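Local structure of type III Pentaketide Synthase (Neurospora crassa, 3EUO) at residues G9-P13 against S202-S206; L25-H30 against V181-E186; C157-T161 against L210-I214; N231-S237 against G368-E372; D290-H296 against K357-C363. The protein is a type III polyketide synthase of the chalcone and stilbene synthase family, probably transferring acyl groups to build a pentaketide chain. One frame throughout, in Å; residues are numbered along the deposited sequence.

In the fold
Four of the five contacts belong to the mixed beta-sheet core of this thiolase-like fold. Interaction 1, its centre about 9 Å from that of the chain, pairs strands 4-11 and 204-211, interaction 4 pairs 224-233 with 370-378, and interaction 5 adds 359-366 and 292-295, an edge strand within this chain. Interactions 4 and 5 meet, since 359-366 and 370-378 are sheet neighbours. Interaction 3 follows strand 204-211 beyond interaction 1, to its exit beside helix 145-162. Interaction 2, a helix pair centred about 25 Å from the chain's centre, relies on a cation-pi stack and apolar contacts instead of backbone bonding. All five are largely buried, but interactions 3 and 4 touch the second subunit.

Interaction 1: G9-P13 against S202-S206; sequences GVQYP and SDCAS
Gln11 and Ala205 form an antiparallel hydrogen-bonded pair where strands 4-11 and 204-211 lie side by side in the central sheet of the thiolase-like fold; the short segments 9-11 and 204-206 run 168° apart. Gln11 N reaches Ala205 O at 2.9 Å in an almost straight bond. The return bond, Ala205 N to Gln11 O, is longer at 3.2 Å. Val10 and Ser206 are the neighbouring non-hydrogen-bonded pair, whose closeness lets Ser206 CA bring its hydrogen to Gly9 O at 3.3 Å. Their side chains share one face, where Val10 CG2 meets Ser206 CB; Gln11 and the small Ala205 share the other, beneath Leu84 of helix 70-96, with Gln11 OE1 bonded to Lys91. Just past the end of strand 4-11, the Tyr12 ring receives Cys204 SG, turned opposite its own backbone N (chi1 -174°), over one face, 3.6 Å from the centroid and 20° off the normal. The soft, polarisable sulfur suits this sulfur-aromatic contact; Tyr12 also stacks with His327 and bonds Ser337 through OH. Pro13 has no N-H to offer, and the two segments part here: its CD sits 3.2 Å from Asp203 O, a buried carbonyl oxygen without a hydrogen-bond partner in the model.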
# COMPACT_ATOMS: atom_id res chain seq x y z
N GLY A 9 -18.76 2.59 -10.07
CA GLY A 9 -19.18 1.23 -10.34
C GLY A 9 -19.06 0.37 -9.09
O GLY A 9 -18.15 0.56 -8.28
N VAL A 10 -19.99 -0.56 -8.95
CA VAL A 10 -20.04 -1.44 -7.79
C VAL A 10 -20.37 -2.83 -8.28
O VAL A 10 -21.22 -3.01 -9.15
CB VAL A 10 -21.10 -0.96 -6.77
CG1 VAL A 10 -21.17 -1.90 -5.56
CG2 VAL A 10 -20.81 0.47 -6.32
N GLN A 11 -19.68 -3.83 -7.73
CA GLN A 11 -20.00 -5.21 -8.04
C GLN A 11 -19.93 -6.07 -6.79
O GLN A 11 -18.85 -6.38 -6.28
CB GLN A 11 -19.08 -5.77 -9.14
CG GLN A 11 -19.43 -7.19 -9.58
CD GLN A 11 -20.77 -7.27 -10.30
OE1 GLN A 11 -21.18 -6.34 -10.99
NE2 GLN A 11 -21.44 -8.40 -10.16
N TYR A 12 -21.11 -6.44 -6.30
CA TYR A 12 -21.22 -7.41 -5.23
C TYR A 12 -21.14 -8.81 -5.83
O TYR A 12 -21.49 -9.00 -7.00
CB TYR A 12 -22.54 -7.21 -4.46
CG TYR A 12 -22.53 -6.03 -3.52
CD1 TYR A 12 -21.90 -6.10 -2.27
CD2 TYR A 12 -23.18 -4.83 -3.86
CE1 TYR A 12 -21.90 -5.01 -1.39
CE2 TYR A 12 -23.18 -3.74 -2.98
CZ TYR A 12 -22.54 -3.83 -1.75
OH TYR A 12 -22.53 -2.75 -0.88
N PRO A 13 -20.65 -9.79 -5.05
CA PRO A 13 -20.62 -11.18 -5.49
C PRO A 13 -22.03 -11.79 -5.57
O PRO A 13 -23.01 -11.13 -5.18
CB PRO A 13 -19.77 -11.87 -4.43
CG PRO A 13 -19.89 -11.01 -3.22
CD PRO A 13 -20.05 -9.62 -3.71
N SER A 202 -18.63 -8.36 5.02
CA SER A 202 -19.08 -8.89 3.73
C SER A 202 -18.07 -8.58 2.61
O SER A 202 -17.05 -7.91 2.85
CB SER A 202 -20.46 -8.31 3.39
OG SER A 202 -20.41 -6.89 3.31
N ASP A 203 -18.39 -9.04 1.40
CA ASP A 203 -17.50 -8.97 0.24
C ASP A 203 -18.08 -8.02 -0.80
O ASP A 203 -19.29 -8.01 -1.03
CB ASP A 203 -17.33 -10.36 -0.40
CG ASP A 203 -16.90 -11.43 0.60
OD1 ASP A 203 -16.34 -11.08 1.66
OD2 ASP A 203 -17.13 -12.62 0.32
N CYS A 204 -17.20 -7.24 -1.43
CA CYS A 204 -17.62 -6.27 -2.43
C CYS A 204 -16.42 -5.68 -3.15
O CYS A 204 -15.32 -5.64 -2.61
CB CYS A 204 -18.40 -5.12 -1.78
SG CYS A 204 -19.13 -3.92 -2.94
N ALA A 205 -16.65 -5.19 -4.36
CA ALA A 205 -15.67 -4.31 -5.00
C ALA A 205 -16.41 -3.08 -5.49
O ALA A 205 -17.55 -3.17 -5.93
CB ALA A 205 -14.96 -5.00 -6.15
N SER A 206 -15.75 -1.93 -5.39
CA SER A 206 -16.35 -0.69 -5.85
C SER A 206 -15.26 0.21 -6.37
O SER A 206 -14.11 0.13 -5.93
CB SER A 206 -17.10 -0.00 -4.72
OG SER A 206 -16.24 0.27 -3.63

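Interaction 2: L25-H30 against V181-E186; sequences LSKRYH and VRSELE
Tyr29 and Arg182 make a cation-pi stack between two helices, 20-29 and 181-191, whose short segments cross at -62° with axes 10.6 Å apart. The guanidinium lies flat on the ring, its plane only 10° from the ring's, with Arg182 CZ 3.6 Å from the ring centroid and NH1 over the centre. Bends at the second and third torsions of Arg182 (chi2 -75°) fold the chain back, so that its side-chain CD also brushes Tyr29 CD2. The opposite face of the ring carries Arg28 CG. Arginine suits the place because its N-H groups point out along the stack's plane while its face is spent on the ring: NH1 bonds Val62 O and Lys64 O, and Tyr29 OH bonds Asn63. The apolar contacts lie deeper. Leu25 CD1 rests on Val181 CG1 at 3.9 Å, and Leu185 CD1 reaches Leu25 CB at 4.1 Å. The other branch of Leu185, CD2, lies 4.0 Å from Ser26 CB; serine is small enough for that approach, and Met36 of helix 34-42 packs beside both. His30, where the first helix ends, completes the contact by laying one face of its imidazole over the backbone carbonyl of Leu185, with Leu185 O offset toward the ring's rim.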
# COMPACT_ATOMS: atom_id res chain seq x y z
N LEU A 25 -22.35 -22.85 9.86
CA LEU A 25 -20.92 -23.15 9.89
C LEU A 25 -20.42 -23.34 11.30
O LEU A 25 -19.54 -24.17 11.54
CB LEU A 25 -20.12 -22.05 9.20
CG LEU A 25 -20.20 -22.09 7.68
CD1 LEU A 25 -19.70 -20.76 7.10
CD2 LEU A 25 -19.41 -23.29 7.11
N SER A 26 -20.95 -22.57 12.24
CA SER A 26 -20.54 -22.70 13.63
C SER A 26 -20.86 -24.10 14.12
O SER A 26 -19.98 -24.81 14.65
CB SER A 26 -21.25 -21.67 14.51
OG SER A 26 -20.81 -21.81 15.85
N LYS A 27 -22.11 -24.51 13.91
CA LYS A 27 -22.58 -25.83 14.36
C LYS A 27 -21.82 -26.97 13.68
O LYS A 27 -21.53 -27.99 14.31
CB LYS A 27 -24.09 -25.97 14.12
CG LYS A 27 -24.61 -27.37 14.46
CD LYS A 27 -26.02 -27.63 13.95
CE LYS A 27 -26.99 -27.79 15.10
NZ LYS A 27 -28.13 -28.67 14.70
N ARG A 28 -21.51 -26.79 12.40
CA ARG A 28 -20.75 -27.79 11.66
C ARG A 28 -19.36 -28.01 12.25
O ARG A 28 -18.89 -29.14 12.30
CB ARG A 28 -20.67 -27.40 10.18
CG ARG A 28 -20.16 -28.50 9.27
CD ARG A 28 -20.24 -28.07 7.81
NE ARG A 28 -21.62 -28.07 7.31
CZ ARG A 28 -22.06 -27.29 6.33
NH1 ARG A 28 -21.25 -26.44 5.72
NH2 ARG A 28 -23.33 -27.37 5.94
N TYR A 29 -18.71 -26.95 12.73
CA TYR A 29 -17.29 -27.07 13.11
C TYR A 29 -16.94 -26.91 14.58
O TYR A 29 -15.80 -27.20 14.96
CB TYR A 29 -16.42 -26.17 12.22
CG TYR A 29 -16.46 -26.66 10.81
CD1 TYR A 29 -15.79 -27.83 10.44
CD2 TYR A 29 -17.23 -26.01 9.85
CE1 TYR A 29 -15.85 -28.31 9.15
CE2 TYR A 29 -17.30 -26.48 8.55
CZ TYR A 29 -16.61 -27.64 8.22
OH TYR A 29 -16.69 -28.13 6.94
N HIS A 30 -17.89 -26.47 15.40
CA HIS A 30 -17.62 -26.25 16.81
C HIS A 30 -18.75 -26.65 17.73
O HIS A 30 -19.92 -26.37 17.44
CB HIS A 30 -17.21 -24.79 17.07
CG HIS A 30 -15.99 -24.37 16.31
ND1 HIS A 30 -16.05 -23.63 15.15
CD2 HIS A 30 -14.68 -24.62 16.53
CE1 HIS A 30 -14.82 -23.43 14.70
NE2 HIS A 30 -13.98 -24.03 15.51
N VAL A 181 -14.29 -16.63 7.83
CA VAL A 181 -15.26 -17.10 8.82
C VAL A 181 -14.69 -18.23 9.70
O VAL A 181 -14.84 -18.18 10.92
CB VAL A 181 -16.64 -17.47 8.17
CG1 VAL A 181 -16.49 -18.61 7.17
CG2 VAL A 181 -17.69 -17.81 9.24
N ARG A 182 -14.02 -19.20 9.09
CA ARG A 182 -13.49 -20.35 9.85
C ARG A 182 -12.39 -19.94 10.83
O ARG A 182 -12.32 -20.49 11.94
CB ARG A 182 -13.00 -21.47 8.91
CG ARG A 182 -14.12 -22.26 8.21
CD ARG A 182 -14.82 -23.23 9.18
NE ARG A 182 -13.87 -24.17 9.79
CZ ARG A 182 -13.44 -25.29 9.21
NH1 ARG A 182 -13.86 -25.64 8.00
NH2 ARG A 182 -12.56 -26.07 9.85
N SER A 183 -11.56 -18.98 10.42
CA SER A 183 -10.52 -18.43 11.28
C SER A 183 -11.13 -17.74 12.49
O SER A 183 -10.69 -17.92 13.63
CB SER A 183 -9.67 -17.42 10.50
OG SER A 183 -8.92 -16.61 11.38
N GLU A 184 -12.16 -16.94 12.24
CA GLU A 184 -12.85 -16.23 13.32
C GLU A 184 -13.52 -17.22 14.28
O GLU A 184 -13.40 -17.08 15.50
CB GLU A 184 -13.83 -15.19 12.77
CG GLU A 184 -13.12 -13.93 12.22
CD GLU A 184 -12.39 -13.14 13.31
OE1 GLU A 184 -13.01 -12.90 14.38
OE2 GLU A 184 -11.22 -12.76 13.11
N LEU A 185 -14.21 -18.21 13.71
CA LEU A 185 -14.90 -19.21 14.51
C LEU A 185 -13.92 -19.97 15.41
O LEU A 185 -14.23 -20.27 16.56
CB LEU A 185 -15.67 -20.19 13.62
CG LEU A 185 -16.96 -19.69 12.95
CD1 LEU A 185 -17.47 -20.73 11.97
CD2 LEU A 185 -18.03 -19.38 14.00
N GLU A 186 -12.75 -20.27 14.86
CA GLU A 186 -11.72 -20.98 15.61
C GLU A 186 -11.25 -20.16 16.81
O GLU A 186 -11.09 -20.69 17.91
CB GLU A 186 -10.54 -21.33 14.72
CG GLU A 186 -9.41 -21.99 15.50
CD GLU A 186 -8.40 -22.69 14.64
OE1 GLU A 186 -7.20 -22.39 14.79
OE2 GLU A 186 -8.80 -23.56 13.82

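Interaction 3: C157-T161 against L210-I214; sequences CLGHT and LSNGI
One amide, that of Asn212, serves two segments at once: ND2 gives a weak hydrogen bond of 3.4 Å to Cys157 O on the helix, while OD1 folds its own segment by accepting from Ile214 N at 3.2 Å. The latter is an Asx turn, and it overlaps an ST turn in which Gly213 N bonds Ser211 OG. With chi1 at 74°, Asn212 CG sits between its backbone N and carbonyl carbon, close enough to the main chain for OD1 to meet Ile214 N. Both ends of the amide are further held by the 165-167 loop, OD1 by Ala167 N and ND2 by Lys165 O, which fixes its rotation. The pair of turns ends strand 204-211 of the thiolase-like sheet beside the last turn of helix 145-162, and Gly213 suits the positive phi there. A water bridges the two parts, accepting from Thr161 OG1 and donating to Asn212 O, each at 2.8 Å. Deeper in, Cys157 SG presses on Leu210 O at 3.6 Å and on Leu210 CD2, a snug fit for a small, weakly polar thiol; Leu210 also touches Ala153 and Ala154 of the same helix. At the outer end Ile214 CD1 lies 3.6 Å from Thr161 CA, crossing the threonine at a slant.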
# COMPACT_ATOMS: atom_id res chain seq x y z
N CYS A 157 -4.06 13.63 -8.65
CA CYS A 157 -4.68 14.46 -9.70
C CYS A 157 -4.06 15.85 -9.72
O CYS A 157 -3.70 16.36 -10.78
CB CYS A 157 -6.19 14.59 -9.47
SG CYS A 157 -7.18 13.22 -10.09
N LEU A 158 -3.94 16.46 -8.55
CA LEU A 158 -3.40 17.82 -8.46
C LEU A 158 -1.91 17.89 -8.84
O LEU A 158 -1.42 18.93 -9.31
CB LEU A 158 -3.67 18.44 -7.08
CG LEU A 158 -5.15 18.73 -6.77
CD1 LEU A 158 -5.33 19.19 -5.34
CD2 LEU A 158 -5.72 19.78 -7.73
N GLY A 159 -1.19 16.78 -8.66
CA GLY A 159 0.20 16.69 -9.12
C GLY A 159 0.28 16.83 -10.63
O GLY A 159 1.16 17.52 -11.16
N HIS A 160 -0.66 16.21 -11.34
CA HIS A 160 -0.74 16.35 -12.79
C HIS A 160 -1.22 17.73 -13.19
O HIS A 160 -0.72 18.30 -14.16
CB HIS A 160 -1.58 15.23 -13.40
CG HIS A 160 -0.77 14.04 -13.78
ND1 HIS A 160 -1.02 13.30 -14.92
CD2 HIS A 160 0.32 13.48 -13.20
CE1 HIS A 160 -0.13 12.32 -15.01
NE2 HIS A 160 0.70 12.41 -13.98
N THR A 161 -2.17 18.27 -12.42
CA THR A 161 -2.62 19.66 -12.61
C THR A 161 -1.45 20.63 -12.56
O THR A 161 -1.33 21.52 -13.41
CB THR A 161 -3.69 20.05 -11.59
OG1 THR A 161 -4.80 19.16 -11.72
CG2 THR A 161 -4.17 21.47 -11.82
N LEU A 210 -11.75 9.43 -10.67
CA LEU A 210 -11.50 10.82 -10.28
C LEU A 210 -10.70 11.51 -11.37
O LEU A 210 -9.60 11.06 -11.72
CB LEU A 210 -10.76 10.93 -8.95
CG LEU A 210 -10.69 12.33 -8.32
CD1 LEU A 210 -12.08 12.81 -7.86
CD2 LEU A 210 -9.71 12.37 -7.16
N SER A 211 -11.27 12.59 -11.91
CA SER A 211 -10.62 13.37 -12.96
C SER A 211 -10.18 14.73 -12.44
O SER A 211 -10.83 15.29 -11.56
CB SER A 211 -11.60 13.58 -14.13
OG SER A 211 -11.02 14.42 -15.12
N ASN A 212 -9.09 15.26 -12.99
CA ASN A 212 -8.66 16.63 -12.68
C ASN A 212 -9.17 17.67 -13.69
O ASN A 212 -8.75 18.83 -13.66
CB ASN A 212 -7.14 16.72 -12.54
CG ASN A 212 -6.42 16.65 -13.88
OD1 ASN A 212 -7.02 16.33 -14.91
ND2 ASN A 212 -5.11 16.95 -13.87
N GLY A 213 -10.05 17.24 -14.59
CA GLY A 213 -10.72 18.17 -15.51
C GLY A 213 -9.89 18.71 -16.67
O GLY A 213 -10.43 19.31 -17.61
N ILE A 214 -8.57 18.51 -16.60
CA ILE A 214 -7.69 18.96 -17.69
C ILE A 214 -7.89 18.03 -18.88
O ILE A 214 -7.86 16.80 -18.73
CB ILE A 214 -6.21 19.04 -17.27
CG1 ILE A 214 -6.03 20.06 -16.14
CG2 ILE A 214 -5.30 19.41 -18.46
CD1 ILE A 214 -4.63 20.12 -15.58
O HOH W 1 -7.45 20.08 -11.54

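Interaction 4: N231-S237 against G368-E372; sequences NRVIPDS and GINVE
A chi1 of 63° sets Ser237 OG between its own backbone N and carbonyl carbon, where it meets Ile369 N at 2.8 Å in a nearly straight bond. Ile234 and Ile369 have similar first torsions (-59° and -65°) and lie side by side pointing the same way. Ile234 CD1 thereby lies 3.8 Å from Val371 CG2 and also touches Ile369 CG2, a branched aliphatic patch against helix 258-277. Ser237 OG also donates to Ile234 O at 2.7 Å. Replacing this serine by alanine removes the hydroxyl and is likely to leave Ile369 N without its acceptor. A water joins Ile234 O, Ser237 N and Gly368 O. Gly368 precedes a cis peptide, and a CB on it would collide with Asn370 OD1. Backbone pairing continues: Ile234 N bonds Ile369 O at 2.9 Å, and in the strands proper Arg232 and Val371 exchange two bonds, the shorter from Val371 N to Arg232 O at 2.8 Å. Arg232 forms salt bridges with Asp272 and with Asp131 of the second subunit; on the other face Glu372 pairs with Arg151. This is an antiparallel strand pair of the thiolase-like sheet, entered from the Phe-Gly-Pro-Gly loop characteristic of the chalcone synthase family.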
# COMPACT_ATOMS: atom_id res chain seq x y z
N ASN A 231 -8.33 14.41 7.20
CA ASN A 231 -7.89 13.14 7.74
C ASN A 231 -7.23 13.37 9.10
O ASN A 231 -6.48 14.32 9.26
CB ASN A 231 -6.94 12.43 6.76
CG ASN A 231 -5.65 13.18 6.54
OD1 ASN A 231 -5.63 14.24 5.91
ND2 ASN A 231 -4.55 12.65 7.06
N ARG A 232 -7.55 12.52 10.06
CA ARG A 232 -7.00 12.64 11.42
C ARG A 232 -6.74 11.25 11.96
O ARG A 232 -7.44 10.30 11.59
CB ARG A 232 -8.00 13.31 12.36
CG ARG A 232 -8.25 14.79 12.14
CD ARG A 232 -7.59 15.65 13.24
NE ARG A 232 -7.70 17.08 12.95
CZ ARG A 232 -6.90 18.03 13.46
NH1 ARG A 232 -5.90 17.71 14.27
NH2 ARG A 232 -7.08 19.30 13.12
N VAL A 233 -5.78 11.13 12.87
CA VAL A 233 -5.59 9.92 13.65
C VAL A 233 -6.00 10.21 15.10
O VAL A 233 -5.55 11.20 15.69
CB VAL A 233 -4.13 9.42 13.60
CG1 VAL A 233 -3.92 8.25 14.54
CG2 VAL A 233 -3.76 9.03 12.18
N ILE A 234 -6.88 9.39 15.65
CA ILE A 234 -7.31 9.52 17.05
C ILE A 234 -6.17 8.99 17.93
O ILE A 234 -5.73 7.86 17.75
CB ILE A 234 -8.64 8.75 17.34
CG1 ILE A 234 -9.77 9.27 16.44
CG2 ILE A 234 -9.00 8.85 18.83
CD1 ILE A 234 -11.12 8.53 16.57
N PRO A 235 -5.68 9.82 18.88
CA PRO A 235 -4.50 9.41 19.64
C PRO A 235 -4.74 8.17 20.49
O PRO A 235 -5.86 7.96 20.98
CB PRO A 235 -4.22 10.61 20.55
CG PRO A 235 -4.99 11.74 19.96
CD PRO A 235 -6.19 11.12 19.33
N ASP A 236 -3.69 7.36 20.64
CA ASP A 236 -3.64 6.20 21.54
C ASP A 236 -4.83 5.24 21.40
O ASP A 236 -5.45 4.84 22.39
CB ASP A 236 -3.42 6.67 22.98
CG ASP A 236 -2.20 7.57 23.13
OD1 ASP A 236 -1.12 7.22 22.60
OD2 ASP A 236 -2.32 8.64 23.75
N SER A 237 -5.12 4.89 20.15
CA SER A 237 -6.25 4.02 19.82
C SER A 237 -5.88 2.87 18.88
O SER A 237 -6.77 2.20 18.34
CB SER A 237 -7.42 4.85 19.26
OG SER A 237 -7.06 5.49 18.05
N GLY A 368 -6.21 2.60 13.28
CA GLY A 368 -5.40 3.80 13.50
C GLY A 368 -5.51 4.32 14.93
O GLY A 368 -4.51 4.34 15.66
N ILE A 369 -6.70 4.76 15.35
CA ILE A 369 -7.91 4.86 14.51
C ILE A 369 -7.80 6.04 13.55
O ILE A 369 -7.58 7.17 13.98
CB ILE A 369 -9.20 5.01 15.36
CG1 ILE A 369 -9.46 3.77 16.22
CG2 ILE A 369 -10.42 5.31 14.45
CD1 ILE A 369 -10.64 3.91 17.21
N ASN A 370 -7.95 5.76 12.26
CA ASN A 370 -7.93 6.79 11.23
C ASN A 370 -9.34 7.26 10.93
O ASN A 370 -10.24 6.44 10.75
CB ASN A 370 -7.33 6.24 9.93
CG ASN A 370 -5.83 6.04 10.00
OD1 ASN A 370 -5.22 6.16 11.06
ND2 ASN A 370 -5.23 5.74 8.85
N VAL A 371 -9.51 8.58 10.86
CA VAL A 371 -10.78 9.18 10.46
C VAL A 371 -10.59 9.88 9.12
O VAL A 371 -9.62 10.62 8.93
CB VAL A 371 -11.25 10.24 11.49
CG1 VAL A 371 -12.60 10.82 11.08
CG2 VAL A 371 -11.32 9.64 12.90
N GLU A 372 -11.51 9.64 8.19
CA GLU A 372 -11.50 10.26 6.88
C GLU A 372 -12.83 10.96 6.65
O GLU A 372 -13.89 10.37 6.89
CB GLU A 372 -11.30 9.21 5.78
CG GLU A 372 -9.97 8.44 5.84
CD GLU A 372 -8.76 9.23 5.32
OE1 GLU A 372 -8.92 10.26 4.64
OE2 GLU A 372 -7.63 8.79 5.59
O HOH W 2 -3.79 5.87 17.67
O HOH W 3 -6.77 1.33 15.62

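Interaction 5: D290-H296 against K357-C363; sequences DFDWAMH and KEYVVGC
Asp292 OD2 is gripped by Lys357 N at 3.2 Å, which comes from above the carboxylate plane, and by a water at 2.6 Å that also donates to Lys357 O. Its OD1 takes a second water and a salt bridge from Arg318. That second water accepts from Lys357 NZ, which also bonds Lys355 O, and so links ammonium and carboxylate indirectly, while the lysine's methylenes cross the aspartate, with CD 3.3 Å from Asp290 O. With a leucine in place of the aspartate, Lys357 N and Arg318 would probably lose their acceptor and counter-charge. Strand 292-295, at the edge of the thiolase-like sheet within this chain, runs parallel to 359-366, reached through a connection whose regular elements are helices. Both backbone groups of Val361 turn to strand 292-295, N to Asp292 O at 2.9 Å and O to Ala294 N at 2.8 Å. Val361 CG1 lies over the Trp293 six-membered ring, 3.9 Å from its centroid, a CH-pi contact. Its other branch, CG2, meets Phe291, whose ring edge touches Tyr359 CB through CD1 at 3.5 Å. On the opposite face, small Ala294 and Val360 fit under helix 334-342. Met295 brings SD to 3.7 Å from Cys363 CB.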
# COMPACT_ATOMS: atom_id res chain seq x y z
N ASP A 290 -28.00 20.14 7.20
CA ASP A 290 -28.12 20.71 5.84
C ASP A 290 -27.60 19.76 4.76
O ASP A 290 -27.96 19.91 3.60
CB ASP A 290 -27.36 22.04 5.73
CG ASP A 290 -28.00 23.17 6.54
OD1 ASP A 290 -29.19 23.08 6.89
OD2 ASP A 290 -27.29 24.16 6.82
N PHE A 291 -26.73 18.83 5.13
CA PHE A 291 -26.05 17.97 4.16
C PHE A 291 -26.66 16.58 4.09
O PHE A 291 -27.33 16.14 5.03
CB PHE A 291 -24.56 17.82 4.52
CG PHE A 291 -23.82 19.12 4.59
CD1 PHE A 291 -23.18 19.63 3.46
CD2 PHE A 291 -23.78 19.85 5.78
CE1 PHE A 291 -22.49 20.84 3.52
CE2 PHE A 291 -23.08 21.06 5.85
CZ PHE A 291 -22.44 21.56 4.71
N ASP A 292 -26.41 15.90 2.98
CA ASP A 292 -26.56 14.45 2.92
C ASP A 292 -25.26 13.85 3.43
O ASP A 292 -24.20 14.42 3.25
CB ASP A 292 -26.84 13.99 1.49
CG ASP A 292 -28.32 14.01 1.15
OD1 ASP A 292 -29.16 13.89 2.09
OD2 ASP A 292 -28.66 14.16 -0.04
N TRP A 293 -25.37 12.71 4.09
CA TRP A 293 -24.24 12.10 4.77
C TRP A 293 -23.98 10.69 4.25
O TRP A 293 -24.79 9.77 4.46
CB TRP A 293 -24.48 12.09 6.28
CG TRP A 293 -24.19 13.40 6.96
CD1 TRP A 293 -24.97 14.52 6.94
CD2 TRP A 293 -23.07 13.70 7.78
NE1 TRP A 293 -24.38 15.51 7.69
CE2 TRP A 293 -23.21 15.03 8.21
CE3 TRP A 293 -21.94 12.97 8.18
CZ2 TRP A 293 -22.26 15.66 9.04
CZ3 TRP A 293 -21.00 13.59 9.00
CH2 TRP A 293 -21.17 14.92 9.42
N ALA A 294 -22.87 10.53 3.55
CA ALA A 294 -22.44 9.23 3.07
C ALA A 294 -21.49 8.66 4.13
O ALA A 294 -20.27 8.85 4.05
CB ALA A 294 -21.73 9.37 1.72
N MET A 295 -22.06 7.99 5.13
CA MET A 295 -21.26 7.40 6.20
C MET A 295 -20.90 5.96 5.87
O MET A 295 -21.73 5.22 5.35
CB MET A 295 -22.05 7.42 7.52
CG MET A 295 -21.29 6.85 8.72
SD MET A 295 -20.04 7.98 9.37
CE MET A 295 -21.00 9.50 9.37
N HIS A 296 -19.66 5.56 6.18
CA HIS A 296 -19.32 4.15 6.13
C HIS A 296 -19.99 3.47 7.32
O HIS A 296 -19.72 3.84 8.47
CB HIS A 296 -17.81 3.91 6.17
CG HIS A 296 -17.46 2.45 6.24
ND1 HIS A 296 -16.87 1.87 7.35
CD2 HIS A 296 -17.66 1.45 5.36
CE1 HIS A 296 -16.71 0.58 7.13
NE2 HIS A 296 -17.17 0.30 5.93
N LYS A 357 -29.88 16.84 -1.26
CA LYS A 357 -28.87 17.85 -0.99
C LYS A 357 -27.81 17.95 -2.08
O LYS A 357 -27.43 16.96 -2.69
CB LYS A 357 -28.22 17.61 0.38
CG LYS A 357 -29.22 17.53 1.54
CD LYS A 357 -30.21 18.71 1.55
CE LYS A 357 -31.02 18.75 2.84
NZ LYS A 357 -31.84 17.53 3.05
N GLU A 358 -27.35 19.18 -2.30
CA GLU A 358 -26.34 19.49 -3.30
C GLU A 358 -24.94 19.19 -2.78
O GLU A 358 -23.98 19.10 -3.55
CB GLU A 358 -26.45 20.97 -3.67
CG GLU A 358 -25.91 21.32 -5.03
CD GLU A 358 -26.63 22.50 -5.67
OE1 GLU A 358 -27.70 22.92 -5.15
OE2 GLU A 358 -26.14 22.99 -6.70
N TYR A 359 -24.82 19.04 -1.46
CA TYR A 359 -23.53 18.82 -0.82
C TYR A 359 -23.59 17.61 0.09
O TYR A 359 -24.53 17.44 0.86
CB TYR A 359 -23.07 20.07 -0.06
CG TYR A 359 -22.81 21.25 -0.97
CD1 TYR A 359 -21.54 21.49 -1.50
CD2 TYR A 359 -23.85 22.13 -1.30
CE1 TYR A 359 -21.31 22.57 -2.35
CE2 TYR A 359 -23.62 23.21 -2.15
CZ TYR A 359 -22.36 23.43 -2.66
OH TYR A 359 -22.14 24.49 -3.49
N VAL A 360 -22.55 16.78 -0.00
CA VAL A 360 -22.52 15.48 0.64
C VAL A 360 -21.25 15.35 1.46
O VAL A 360 -20.15 15.61 0.97
CB VAL A 360 -22.59 14.33 -0.41
CG1 VAL A 360 -22.70 12.97 0.26
CG2 VAL A 360 -23.76 14.54 -1.37
N VAL A 361 -21.40 14.98 2.73
CA VAL A 361 -20.25 14.73 3.57
C VAL A 361 -19.98 13.23 3.56
O VAL A 361 -20.87 12.44 3.85
CB VAL A 361 -20.50 15.23 5.02
CG1 VAL A 361 -19.32 14.90 5.91
CG2 VAL A 361 -20.76 16.74 5.03
N GLY A 362 -18.75 12.85 3.19
CA GLY A 362 -18.33 11.46 3.24
C GLY A 362 -17.54 11.24 4.51
O GLY A 362 -16.76 12.10 4.91
N CYS A 363 -17.75 10.10 5.17
CA CYS A 363 -17.04 9.80 6.41
C CYS A 363 -16.80 8.30 6.58
O CYS A 363 -17.67 7.49 6.27
CB CYS A 363 -17.83 10.36 7.60
SG CYS A 363 -16.98 10.21 9.19
O HOH W 4 -30.09 15.74 4.05
O HOH W 5 -27.36 14.20 -2.29